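Long-range contacts in fatty acid amide hydrolase (Candida albicans, PDB 6KVR), which probably hydrolyses monocarboxylic acid amides to the carboxylate and ammonium, as an amidase signature family enzyme: residues A[3-8]-A[419-424]; A[352-357]-A[517-522]; A[477-482]-A[525-530]. One frame throughout, in Å; residues are numbered along the deposited sequence.

Interaction 1. Residues A[3-8]-A[419-424]; sequences VSYETF and TKWNLN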
loop_
_atom_site.group_PDB
_atom_site.type_symbol
_atom_site.label_atom_id
_atom_site.label_comp_id
_atom_site.label_asym_id
_atom_site.label_seq_id
_atom_site.Cartn_x
_atom_site.Cartn_y
_atom_site.Cartn_z
ATOM N N VAL A 3 12.122 17.209 -35.189
ATOM C CA VAL A 3 12.256 15.930 -34.498
ATOM C C VAL A 3 11.252 14.944 -35.073
ATOM O O VAL A 3 10.070 15.266 -35.235
ATOM C CB VAL A 3 12.059 16.096 -32.978
ATOM C CG1 VAL A 3 12.123 14.748 -32.282
ATOM C CG2 VAL A 3 13.087 17.064 -32.390
ATOM N N SER A 4 11.722 13.743 -35.390
ATOM C CA SER A 4 10.854 12.630 -35.738
ATOM C C SER A 4 10.890 11.609 -34.607
ATOM O O SER A 4 11.949 11.361 -34.018
ATOM C CB SER A 4 11.278 11.989 -37.067
ATOM O OG SER A 4 11.994 10.780 -36.865
ATOM N N TYR A 5 9.728 11.022 -34.305
ATOM C CA TYR A 5 9.620 10.126 -33.160
ATOM C C TYR A 5 10.515 8.890 -33.290
ATOM O O TYR A 5 10.906 8.316 -32.261
ATOM C CB TYR A 5 8.148 9.731 -32.955
ATOM C CG TYR A 5 7.704 8.523 -33.748
ATOM C CD1 TYR A 5 7.528 8.593 -35.126
ATOM C CD2 TYR A 5 7.468 7.305 -33.120
ATOM C CE1 TYR A 5 7.113 7.474 -35.858
ATOM C CE2 TYR A 5 7.063 6.179 -33.846
ATOM C CZ TYR A 5 6.887 6.273 -35.210
ATOM O OH TYR A 5 6.483 5.164 -35.924
ATOM N N GLU A 6 10.887 8.492 -34.523
ATOM C CA GLU A 6 11.667 7.267 -34.719
ATOM C C GLU A 6 13.060 7.330 -34.094
ATOM O O GLU A 6 13.629 6.277 -33.785
ATOM C CB GLU A 6 11.811 6.933 -36.211
ATOM C CG GLU A 6 10.532 6.479 -36.882
ATOM C CD GLU A 6 9.871 7.599 -37.666
ATOM O OE1 GLU A 6 10.213 8.781 -37.422
ATOM O OE2 GLU A 6 9.013 7.302 -38.528
ATOM N N THR A 7 13.638 8.521 -33.907
ATOM C CA THR A 7 14.958 8.580 -33.279
ATOM C C THR A 7 14.930 8.213 -31.794
ATOM O O THR A 7 15.997 7.992 -31.210
ATOM C CB THR A 7 15.595 9.972 -33.461
ATOM O OG1 THR A 7 15.060 10.894 -32.509
ATOM C CG2 THR A 7 15.338 10.513 -34.862
ATOM N N PHE A 8 13.750 8.125 -31.167
ATOM C CA PHE A 8 13.672 7.635 -29.790
ATOM C C PHE A 8 13.613 6.118 -29.694
ATOM O O PHE A 8 13.774 5.587 -28.588
ATOM C CB PHE A 8 12.438 8.188 -29.078
ATOM C CG PHE A 8 12.491 9.661 -28.823
ATOM C CD1 PHE A 8 12.114 10.561 -29.807
ATOM C CD2 PHE A 8 12.899 10.148 -27.591
ATOM C CE1 PHE A 8 12.154 11.917 -29.573
ATOM C CE2 PHE A 8 12.937 11.503 -27.356
ATOM C CZ PHE A 8 12.576 12.389 -28.357
ATOM N N THR A 419 2.432 2.638 -29.832
ATOM C CA THR A 419 2.845 1.434 -29.116
ATOM C C THR A 419 4.354 1.267 -29.202
ATOM O O THR A 419 5.017 1.021 -28.188
ATOM C CB THR A 419 2.126 0.206 -29.687
ATOM O OG1 THR A 419 0.799 0.143 -29.160
ATOM C CG2 THR A 419 2.844 -1.080 -29.341
ATOM N N LYS A 420 4.907 1.411 -30.411
ATOM C CA LYS A 420 6.352 1.513 -30.580
ATOM C C LYS A 420 6.933 2.587 -29.663
ATOM O O LYS A 420 7.998 2.406 -29.065
ATOM C CB LYS A 420 6.675 1.828 -32.042
ATOM C CG LYS A 420 6.167 0.781 -33.045
ATOM C CD LYS A 420 6.499 1.191 -34.492
ATOM C CE LYS A 420 6.270 0.055 -35.479
ATOM N NZ LYS A 420 6.475 0.484 -36.903
ATOM N N TRP A 421 6.231 3.711 -29.538
ATOM C CA TRP A 421 6.693 4.793 -28.683
ATOM C C TRP A 421 6.817 4.341 -27.222
ATOM O O TRP A 421 7.867 4.523 -26.595
ATOM C CB TRP A 421 5.736 5.988 -28.825
ATOM C CG TRP A 421 6.067 7.128 -27.939
ATOM C CD1 TRP A 421 5.423 7.481 -26.784
ATOM C CD2 TRP A 421 7.149 8.059 -28.095
ATOM N NE1 TRP A 421 6.025 8.586 -26.225
ATOM C CE2 TRP A 421 7.093 8.954 -27.003
ATOM C CE3 TRP A 421 8.154 8.226 -29.053
ATOM C CZ2 TRP A 421 7.997 10.012 -26.852
ATOM C CZ3 TRP A 421 9.058 9.272 -28.898
ATOM C CH2 TRP A 421 8.973 10.150 -27.807
ATOM N N ASN A 422 5.751 3.761 -26.650
ATOM C CA ASN A 422 5.811 3.453 -25.219
ATOM C C ASN A 422 6.647 2.213 -24.926
ATOM O O ASN A 422 7.171 2.083 -23.814
ATOM C CB ASN A 422 4.397 3.299 -24.622
ATOM C CG ASN A 422 3.783 1.938 -24.888
ATOM O OD1 ASN A 422 4.151 0.923 -24.273
ATOM N ND2 ASN A 422 2.830 1.907 -25.801
ATOM N N LEU A 423 6.804 1.311 -25.901
ATOM C CA LEU A 423 7.723 0.192 -25.716
ATOM C C LEU A 423 9.170 0.654 -25.628
ATOM O O LEU A 423 10.011 -0.095 -25.123
ATOM C CB LEU A 423 7.550 -0.826 -26.847
ATOM C CG LEU A 423 6.205 -1.562 -26.756
ATOM C CD1 LEU A 423 5.963 -2.477 -27.960
ATOM C CD2 LEU A 423 6.105 -2.335 -25.432
ATOM N N ASN A 424 9.478 1.879 -26.061
ATOM C CA ASN A 424 10.837 2.410 -25.955
ATOM C C ASN A 424 11.005 3.421 -24.815
ATOM O O ASN A 424 12.036 4.106 -24.756
ATOM C CB ASN A 424 11.249 3.036 -27.292
ATOM C CG ASN A 424 11.697 1.986 -28.300
ATOM O OD1 ASN A 424 12.896 1.680 -28.399
ATOM N ND2 ASN A 424 10.736 1.401 -29.025
HETATM O O HOH W 1 14.167 6.378 -26.075
#
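Near the N-terminus the chain winds into a short 3-10 turn, residues 5-8, that lies against the last turn of helix 417-423. The backbones come to 7.1 Å at F8 CA and N424 CA, and W421 and F8 fill the space between the segments. W421 CG is anti to the backbone N (chi1 177°), which swings the indole out from the helix toward the turn. The flat indole suits this place by presenting a C-H edge to the face of F8 in a T-shaped pair, centroids of the F8 ring and the W421 six-membered ring 4.9 Å apart and planes at 68°. W421 CH2 sits over the centre of the phenyl ring, while CZ3 comes to 3.4 Å from F8 CD1. Y5 adds its CB against CZ3 of the same indole. At the helix end, N424 turns its amide back, ND2 donating to K420 O (2.9 Å) almost straight at 167°, while its OD1 accepts from the backbone N of K11 and of D12. A water bonded to F8 O also reaches N424 O, weakly. Helix 522-529 lies alongside, meeting F8 through K522 and W421 through L523, so the N-terminal segment is packed against two helices of the amidase body.

Interaction 2. Residues A[352-357]-A[517-522]; sequences LVRVSP and YKYRSK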
loop_
_atom_site.group_PDB
_atom_site.type_symbol
_atom_site.label_atom_id
_atom_site.label_comp_id
_atom_site.label_asym_id
_atom_site.label_seq_id
_atom_site.Cartn_x
_atom_site.Cartn_y
_atom_site.Cartn_z
ATOM N N LEU A 352 10.169 20.630 -17.778
ATOM C CA LEU A 352 10.506 19.710 -18.856
ATOM C C LEU A 352 9.981 20.163 -20.209
ATOM O O LEU A 352 10.754 20.266 -21.164
ATOM C CB LEU A 352 9.969 18.303 -18.542
ATOM C CG LEU A 352 10.394 17.801 -17.165
ATOM C CD1 LEU A 352 9.871 16.411 -16.913
ATOM C CD2 LEU A 352 11.917 17.841 -17.036
ATOM N N VAL A 353 8.678 20.422 -20.321
ATOM C CA VAL A 353 8.053 20.754 -21.593
ATOM C C VAL A 353 7.158 21.975 -21.392
ATOM O O VAL A 353 6.165 21.915 -20.653
ATOM C CB VAL A 353 7.252 19.573 -22.176
ATOM C CG1 VAL A 353 6.625 19.957 -23.518
ATOM C CG2 VAL A 353 8.148 18.327 -22.346
ATOM N N ARG A 354 7.497 23.063 -22.079
ATOM C CA ARG A 354 6.698 24.278 -22.074
ATOM C C ARG A 354 5.293 24.002 -22.603
ATOM O O ARG A 354 5.107 23.210 -23.531
ATOM C CB ARG A 354 7.411 25.336 -22.927
ATOM C CG ARG A 354 6.631 26.617 -23.201
ATOM C CD ARG A 354 7.382 27.527 -24.169
ATOM N NE ARG A 354 7.595 26.907 -25.473
ATOM C CZ ARG A 354 7.986 27.566 -26.558
ATOM N NH1 ARG A 354 8.189 28.876 -26.534
ATOM N NH2 ARG A 354 8.177 26.897 -27.695
ATOM N N VAL A 355 4.291 24.652 -21.997
ATOM C CA VAL A 355 2.908 24.459 -22.411
ATOM C C VAL A 355 2.599 25.433 -23.540
ATOM O O VAL A 355 3.280 26.446 -23.719
ATOM C CB VAL A 355 1.899 24.614 -21.241
ATOM C CG1 VAL A 355 2.209 23.629 -20.125
ATOM C CG2 VAL A 355 1.877 26.048 -20.696
ATOM N N SER A 356 1.567 25.098 -24.320
ATOM C CA SER A 356 1.160 25.870 -25.482
ATOM C C SER A 356 0.250 27.025 -25.066
ATOM O O SER A 356 -0.252 27.055 -23.941
ATOM C CB SER A 356 0.468 24.948 -26.482
ATOM O OG SER A 356 -0.877 24.723 -26.098
ATOM N N PRO A 357 0.011 27.986 -25.964
ATOM C CA PRO A 357 -0.687 29.229 -25.581
ATOM C C PRO A 357 -2.042 29.010 -24.924
ATOM O O PRO A 357 -2.338 29.692 -23.931
ATOM C CB PRO A 357 -0.821 29.975 -26.915
ATOM C CG PRO A 357 0.461 29.607 -27.618
ATOM C CD PRO A 357 0.688 28.142 -27.271
ATOM N N TYR A 517 12.510 30.982 -27.831
ATOM C CA TYR A 517 12.691 29.950 -26.823
ATOM C C TYR A 517 13.789 28.971 -27.242
ATOM O O TYR A 517 13.902 28.593 -28.414
ATOM C CB TYR A 517 11.360 29.227 -26.604
ATOM C CG TYR A 517 11.323 28.283 -25.426
ATOM C CD1 TYR A 517 11.313 28.766 -24.116
ATOM C CD2 TYR A 517 11.276 26.909 -25.622
ATOM C CE1 TYR A 517 11.274 27.895 -23.029
ATOM C CE2 TYR A 517 11.228 26.031 -24.551
ATOM C CZ TYR A 517 11.228 26.525 -23.260
ATOM O OH TYR A 517 11.190 25.636 -22.214
ATOM N N LYS A 518 14.618 28.583 -26.281
ATOM C CA LYS A 518 15.645 27.567 -26.472
ATOM C C LYS A 518 15.136 26.252 -25.885
ATOM O O LYS A 518 14.863 26.174 -24.683
ATOM C CB LYS A 518 16.949 27.996 -25.798
ATOM C CG LYS A 518 18.012 26.908 -25.687
ATOM C CD LYS A 518 19.371 27.508 -25.308
ATOM C CE LYS A 518 19.396 27.953 -23.837
ATOM N NZ LYS A 518 20.059 29.283 -23.622
ATOM N N TYR A 519 14.982 25.236 -26.731
ATOM C CA TYR A 519 14.417 23.973 -26.273
ATOM C C TYR A 519 15.396 23.250 -25.360
ATOM O O TYR A 519 16.610 23.266 -25.582
ATOM C CB TYR A 519 14.052 23.090 -27.466
ATOM C CG TYR A 519 12.857 23.585 -28.230
ATOM C CD1 TYR A 519 11.626 23.707 -27.608
ATOM C CD2 TYR A 519 12.957 23.948 -29.574
ATOM C CE1 TYR A 519 10.522 24.186 -28.293
ATOM C CE2 TYR A 519 11.850 24.420 -30.271
ATOM C CZ TYR A 519 10.634 24.536 -29.620
ATOM O OH TYR A 519 9.521 25.003 -30.295
ATOM N N ARG A 520 14.863 22.611 -24.319
ATOM C CA ARG A 520 15.695 21.840 -23.397
ATOM C C ARG A 520 15.923 20.397 -23.833
ATOM O O ARG A 520 16.807 19.737 -23.278
ATOM C CB ARG A 520 15.062 21.811 -22.010
ATOM C CG ARG A 520 14.574 23.130 -21.508
ATOM C CD ARG A 520 13.176 22.913 -20.957
ATOM N NE ARG A 520 12.843 23.869 -19.921
ATOM C CZ ARG A 520 11.631 24.039 -19.416
ATOM N NH1 ARG A 520 10.580 23.396 -19.901
ATOM N NH2 ARG A 520 11.474 24.876 -18.392
ATOM N N SER A 521 15.149 19.882 -24.786
ATOM C CA SER A 521 15.250 18.475 -25.159
ATOM C C SER A 521 14.615 18.268 -26.530
ATOM O O SER A 521 13.881 19.123 -27.040
ATOM C CB SER A 521 14.575 17.582 -24.105
ATOM O OG SER A 521 13.161 17.769 -24.132
ATOM N N LYS A 522 14.898 17.112 -27.130
ATOM C CA LYS A 522 14.229 16.787 -28.383
ATOM C C LYS A 522 12.731 16.602 -28.158
ATOM O O LYS A 522 11.914 17.003 -29.000
ATOM C CB LYS A 522 14.831 15.526 -29.006
ATOM C CG LYS A 522 16.218 15.680 -29.640
ATOM C CD LYS A 522 16.532 14.447 -30.477
ATOM C CE LYS A 522 17.950 14.446 -31.039
ATOM N NZ LYS A 522 18.892 13.669 -30.184
HETATM O O HOH W 2 12.684 18.346 -21.484
#
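R354 and Y517 meet with their flat groups stacked: the guanidinium lies on one face of the phenol ring, planes only 15° and group centres 4.0 Å apart. R354 CD stands almost exactly over the middle of the Y517 ring, 3.9 Å from its centroid, a CH-pi contact, whereas CZ is displaced toward CG and CD2 in an off-centre cation-pi contact, and NH1 reaches Y517 CB at 3.2 Å. A bend at chi3 (61°) in an otherwise extended arginine chain turns the guanidinium to lie along the ring. Y519 approaches differently, its ring plane 82° from that guanidinium and its OH near the guanidinium edge, 3.5 Å from R354 NH2, at an angle too poor for a hydrogen bond.

R520 extends toward the backbone of L352, NH1 lying 3.3 Å from L352 C. Beside it a water donates to L352 O and bonds S521 OG, which caps helix 522-529 at E524 N. The loop between strand 343-346 and helix 357-372 is thus tied to the one leading into helix 522-529.

Arginine suits position 354 because it can stack and bond at once, NE bonding N528 OD1 and NH1 bonding D514 O. R520 reaches two carboxylates, forming salt bridges with D349 and with E524, which also accepts from Y517 OH and R354 N. These acids would offset its charge, whereas the R354 guanidinium meets neutral oxygens and a tyrosine face.

Interaction 3. Residues A[477-482]-A[525-530]; sequences EVYNWS and QLENEN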
loop_
_atom_site.group_PDB
_atom_site.type_symbol
_atom_site.label_atom_id
_atom_site.label_comp_id
_atom_site.label_asym_id
_atom_site.label_seq_id
_atom_site.Cartn_x
_atom_site.Cartn_y
_atom_site.Cartn_z
ATOM N N GLU A 477 -0.242 11.535 -32.069
ATOM C CA GLU A 477 0.775 12.587 -31.996
ATOM C C GLU A 477 0.842 13.178 -30.589
ATOM O O GLU A 477 0.856 14.396 -30.399
ATOM C CB GLU A 477 0.501 13.674 -33.047
ATOM C CG GLU A 477 0.921 13.257 -34.462
ATOM C CD GLU A 477 0.840 14.390 -35.476
ATOM O OE1 GLU A 477 1.730 15.269 -35.473
ATOM O OE2 GLU A 477 -0.096 14.364 -36.310
ATOM N N VAL A 478 0.880 12.315 -29.574
ATOM C CA VAL A 478 1.062 12.769 -28.202
ATOM C C VAL A 478 2.112 11.880 -27.543
ATOM O O VAL A 478 1.931 10.660 -27.441
ATOM C CB VAL A 478 -0.261 12.793 -27.409
ATOM C CG1 VAL A 478 -1.058 11.493 -27.577
ATOM C CG2 VAL A 478 -0.011 13.113 -25.952
ATOM N N TYR A 479 3.210 12.499 -27.101
ATOM C CA TYR A 479 4.447 11.832 -26.728
ATOM C C TYR A 479 4.878 12.071 -25.289
ATOM O O TYR A 479 5.492 11.184 -24.688
ATOM C CB TYR A 479 5.582 12.296 -27.647
ATOM C CG TYR A 479 5.237 12.243 -29.125
ATOM C CD1 TYR A 479 5.345 11.053 -29.842
ATOM C CD2 TYR A 479 4.808 13.374 -29.795
ATOM C CE1 TYR A 479 5.025 10.991 -31.185
ATOM C CE2 TYR A 479 4.485 13.334 -31.141
ATOM C CZ TYR A 479 4.599 12.143 -31.828
ATOM O OH TYR A 479 4.280 12.107 -33.154
ATOM N N ASN A 480 4.594 13.241 -24.725
ATOM C CA ASN A 480 5.058 13.609 -23.396
ATOM C C ASN A 480 3.933 13.471 -22.376
ATOM O O ASN A 480 2.923 14.186 -22.455
ATOM C CB ASN A 480 5.583 15.041 -23.388
ATOM C CG ASN A 480 5.788 15.555 -21.995
ATOM O OD1 ASN A 480 6.423 14.898 -21.176
ATOM N ND2 ASN A 480 5.219 16.708 -21.700
ATOM N N TRP A 481 4.136 12.604 -21.386
ATOM C CA TRP A 481 3.186 12.414 -20.293
ATOM C C TRP A 481 3.570 13.156 -18.995
ATOM O O TRP A 481 2.929 12.937 -17.953
ATOM C CB TRP A 481 3.060 10.927 -19.968
ATOM C CG TRP A 481 2.629 10.018 -21.074
ATOM C CD1 TRP A 481 2.391 10.340 -22.385
ATOM C CD2 TRP A 481 2.404 8.605 -20.959
ATOM N NE1 TRP A 481 2.024 9.214 -23.089
ATOM C CE2 TRP A 481 2.027 8.136 -22.239
ATOM C CE3 TRP A 481 2.481 7.694 -19.894
ATOM C CZ2 TRP A 481 1.705 6.797 -22.481
ATOM C CZ3 TRP A 481 2.172 6.358 -20.139
ATOM C CH2 TRP A 481 1.782 5.928 -21.427
ATOM N N SER A 482 4.604 14.002 -19.021
ATOM C CA SER A 482 5.193 14.472 -17.766
ATOM C C SER A 482 4.170 15.154 -16.855
ATOM O O SER A 482 4.266 15.036 -15.623
ATOM C CB SER A 482 6.364 15.422 -18.056
ATOM O OG SER A 482 5.915 16.570 -18.761
ATOM N N GLN A 525 10.865 19.842 -28.136
ATOM C CA GLN A 525 10.752 20.392 -29.483
ATOM C C GLN A 525 9.698 19.641 -30.287
ATOM O O GLN A 525 8.864 20.251 -30.968
ATOM C CB GLN A 525 12.102 20.331 -30.197
ATOM C CG GLN A 525 12.085 21.058 -31.527
ATOM C CD GLN A 525 13.334 20.837 -32.344
ATOM O OE1 GLN A 525 14.391 20.551 -31.809
ATOM N NE2 GLN A 525 13.209 20.962 -33.655
ATOM N N LEU A 526 9.744 18.308 -30.233
ATOM C CA LEU A 526 8.717 17.493 -30.871
ATOM C C LEU A 526 7.314 17.975 -30.491
ATOM O O LEU A 526 6.481 18.268 -31.361
ATOM C CB LEU A 526 8.928 16.031 -30.480
ATOM C CG LEU A 526 7.926 14.979 -30.949
ATOM C CD1 LEU A 526 7.671 15.060 -32.459
ATOM C CD2 LEU A 526 8.433 13.599 -30.551
ATOM N N GLU A 527 7.058 18.117 -29.192
ATOM C CA GLU A 527 5.726 18.505 -28.733
ATOM C C GLU A 527 5.379 19.937 -29.145
ATOM O O GLU A 527 4.288 20.188 -29.668
ATOM C CB GLU A 527 5.637 18.349 -27.213
ATOM C CG GLU A 527 5.506 16.907 -26.741
ATOM C CD GLU A 527 4.073 16.352 -26.861
ATOM O OE1 GLU A 527 3.119 17.127 -27.139
ATOM O OE2 GLU A 527 3.900 15.128 -26.662
ATOM N N ASN A 528 6.280 20.898 -28.890
ATOM C CA ASN A 528 5.943 22.303 -29.127
ATOM C C ASN A 528 5.806 22.618 -30.614
ATOM O O ASN A 528 4.989 23.469 -30.992
ATOM C CB ASN A 528 6.993 23.233 -28.519
ATOM C CG ASN A 528 6.825 23.446 -27.011
ATOM O OD1 ASN A 528 7.603 24.180 -26.405
ATOM N ND2 ASN A 528 5.834 22.790 -26.402
ATOM N N GLU A 529 6.589 21.965 -31.477
ATOM C CA GLU A 529 6.490 22.299 -32.896
ATOM C C GLU A 529 5.227 21.735 -33.537
ATOM O O GLU A 529 4.905 22.114 -34.663
ATOM C CB GLU A 529 7.755 21.840 -33.635
ATOM C CG GLU A 529 8.923 22.830 -33.441
ATOM C CD GLU A 529 10.226 22.438 -34.144
ATOM O OE1 GLU A 529 10.368 21.286 -34.641
ATOM O OE2 GLU A 529 11.134 23.305 -34.185
ATOM N N ASN A 530 4.474 20.889 -32.831
ATOM C CA ASN A 530 3.173 20.447 -33.319
ATOM C C ASN A 530 2.063 21.463 -33.078
ATOM O O ASN A 530 0.986 21.326 -33.663
ATOM C CB ASN A 530 2.774 19.132 -32.651
ATOM C CG ASN A 530 3.449 17.947 -33.279
ATOM O OD1 ASN A 530 3.949 18.043 -34.389
ATOM N ND2 ASN A 530 3.502 16.838 -32.565
HETATM O O HOH W 3 2.644 16.425 -30.100
HETATM O O HOH W 4 4.204 14.515 -34.331
#
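Two backbone N-H groups converge on one carboxylate oxygen. E527 OE2 accepts from Y479 N and from N480 N, each at 2.8 Å, with N-H...O angles of 154° and 148°. The first donor arrives nearly along the C-O axis and the second from above the carboxylate plane. A bend at chi2 (-80°) brings the carboxylate across to the loop, and glutamate suits the site because one oxygen can serve two consecutive N-H groups. OE1 accepts from N469 ND2; with the carboxylate buried, these donors would be expected to favour its ionised form.

The loop so held joins strand 462-466, part of the large mixed sheet of the amidase fold, to helix 482-490, and helix 522-529 packs on it. Just before helix 482-490, N480 forms an Asx turn, its OD1 accepting from S482 N at 3.0 Å.

Apolar contact comes from L526, whose CD2 lies over one face of the Y479 ring, 3.8 Å from its centroid, a CH-pi contact. Branched leucine spreads over the flat ring, the two side chains crossing at about a right angle.

Water completes the polar end. N530 ND2, at the ring edge of Y479, donates to two waters: one also donates to E477 O and, weakly, to E527 OE1, the other donates to E477 OE1 and bonds Y479 OH. That hydroxyl is hydrogen-bonded to K417 NZ as well.

How the interactions relate
Helix 522-529 supplies residues to interactions 2 and 3, its start to the one and its later turns to the other, and packs against interaction 1. Interactions 2 and 3 lie closest, centres about 9 Å apart, joined by a probable hydrogen bond from R354 NE to N528 OD1 of 2.9 Å. Interaction 1 reaches interaction 3 through W421 NE1, 3.1 Å from Y479 O, a probable hydrogen bond, and interaction 2 where V3 and F8 touch K522. Toward the predicted substrate site, the W421 side chain is about 11 Å from that of G255, and the V478 side chain about 10 Å from those of G256 and S233; interaction 2 lies away from it.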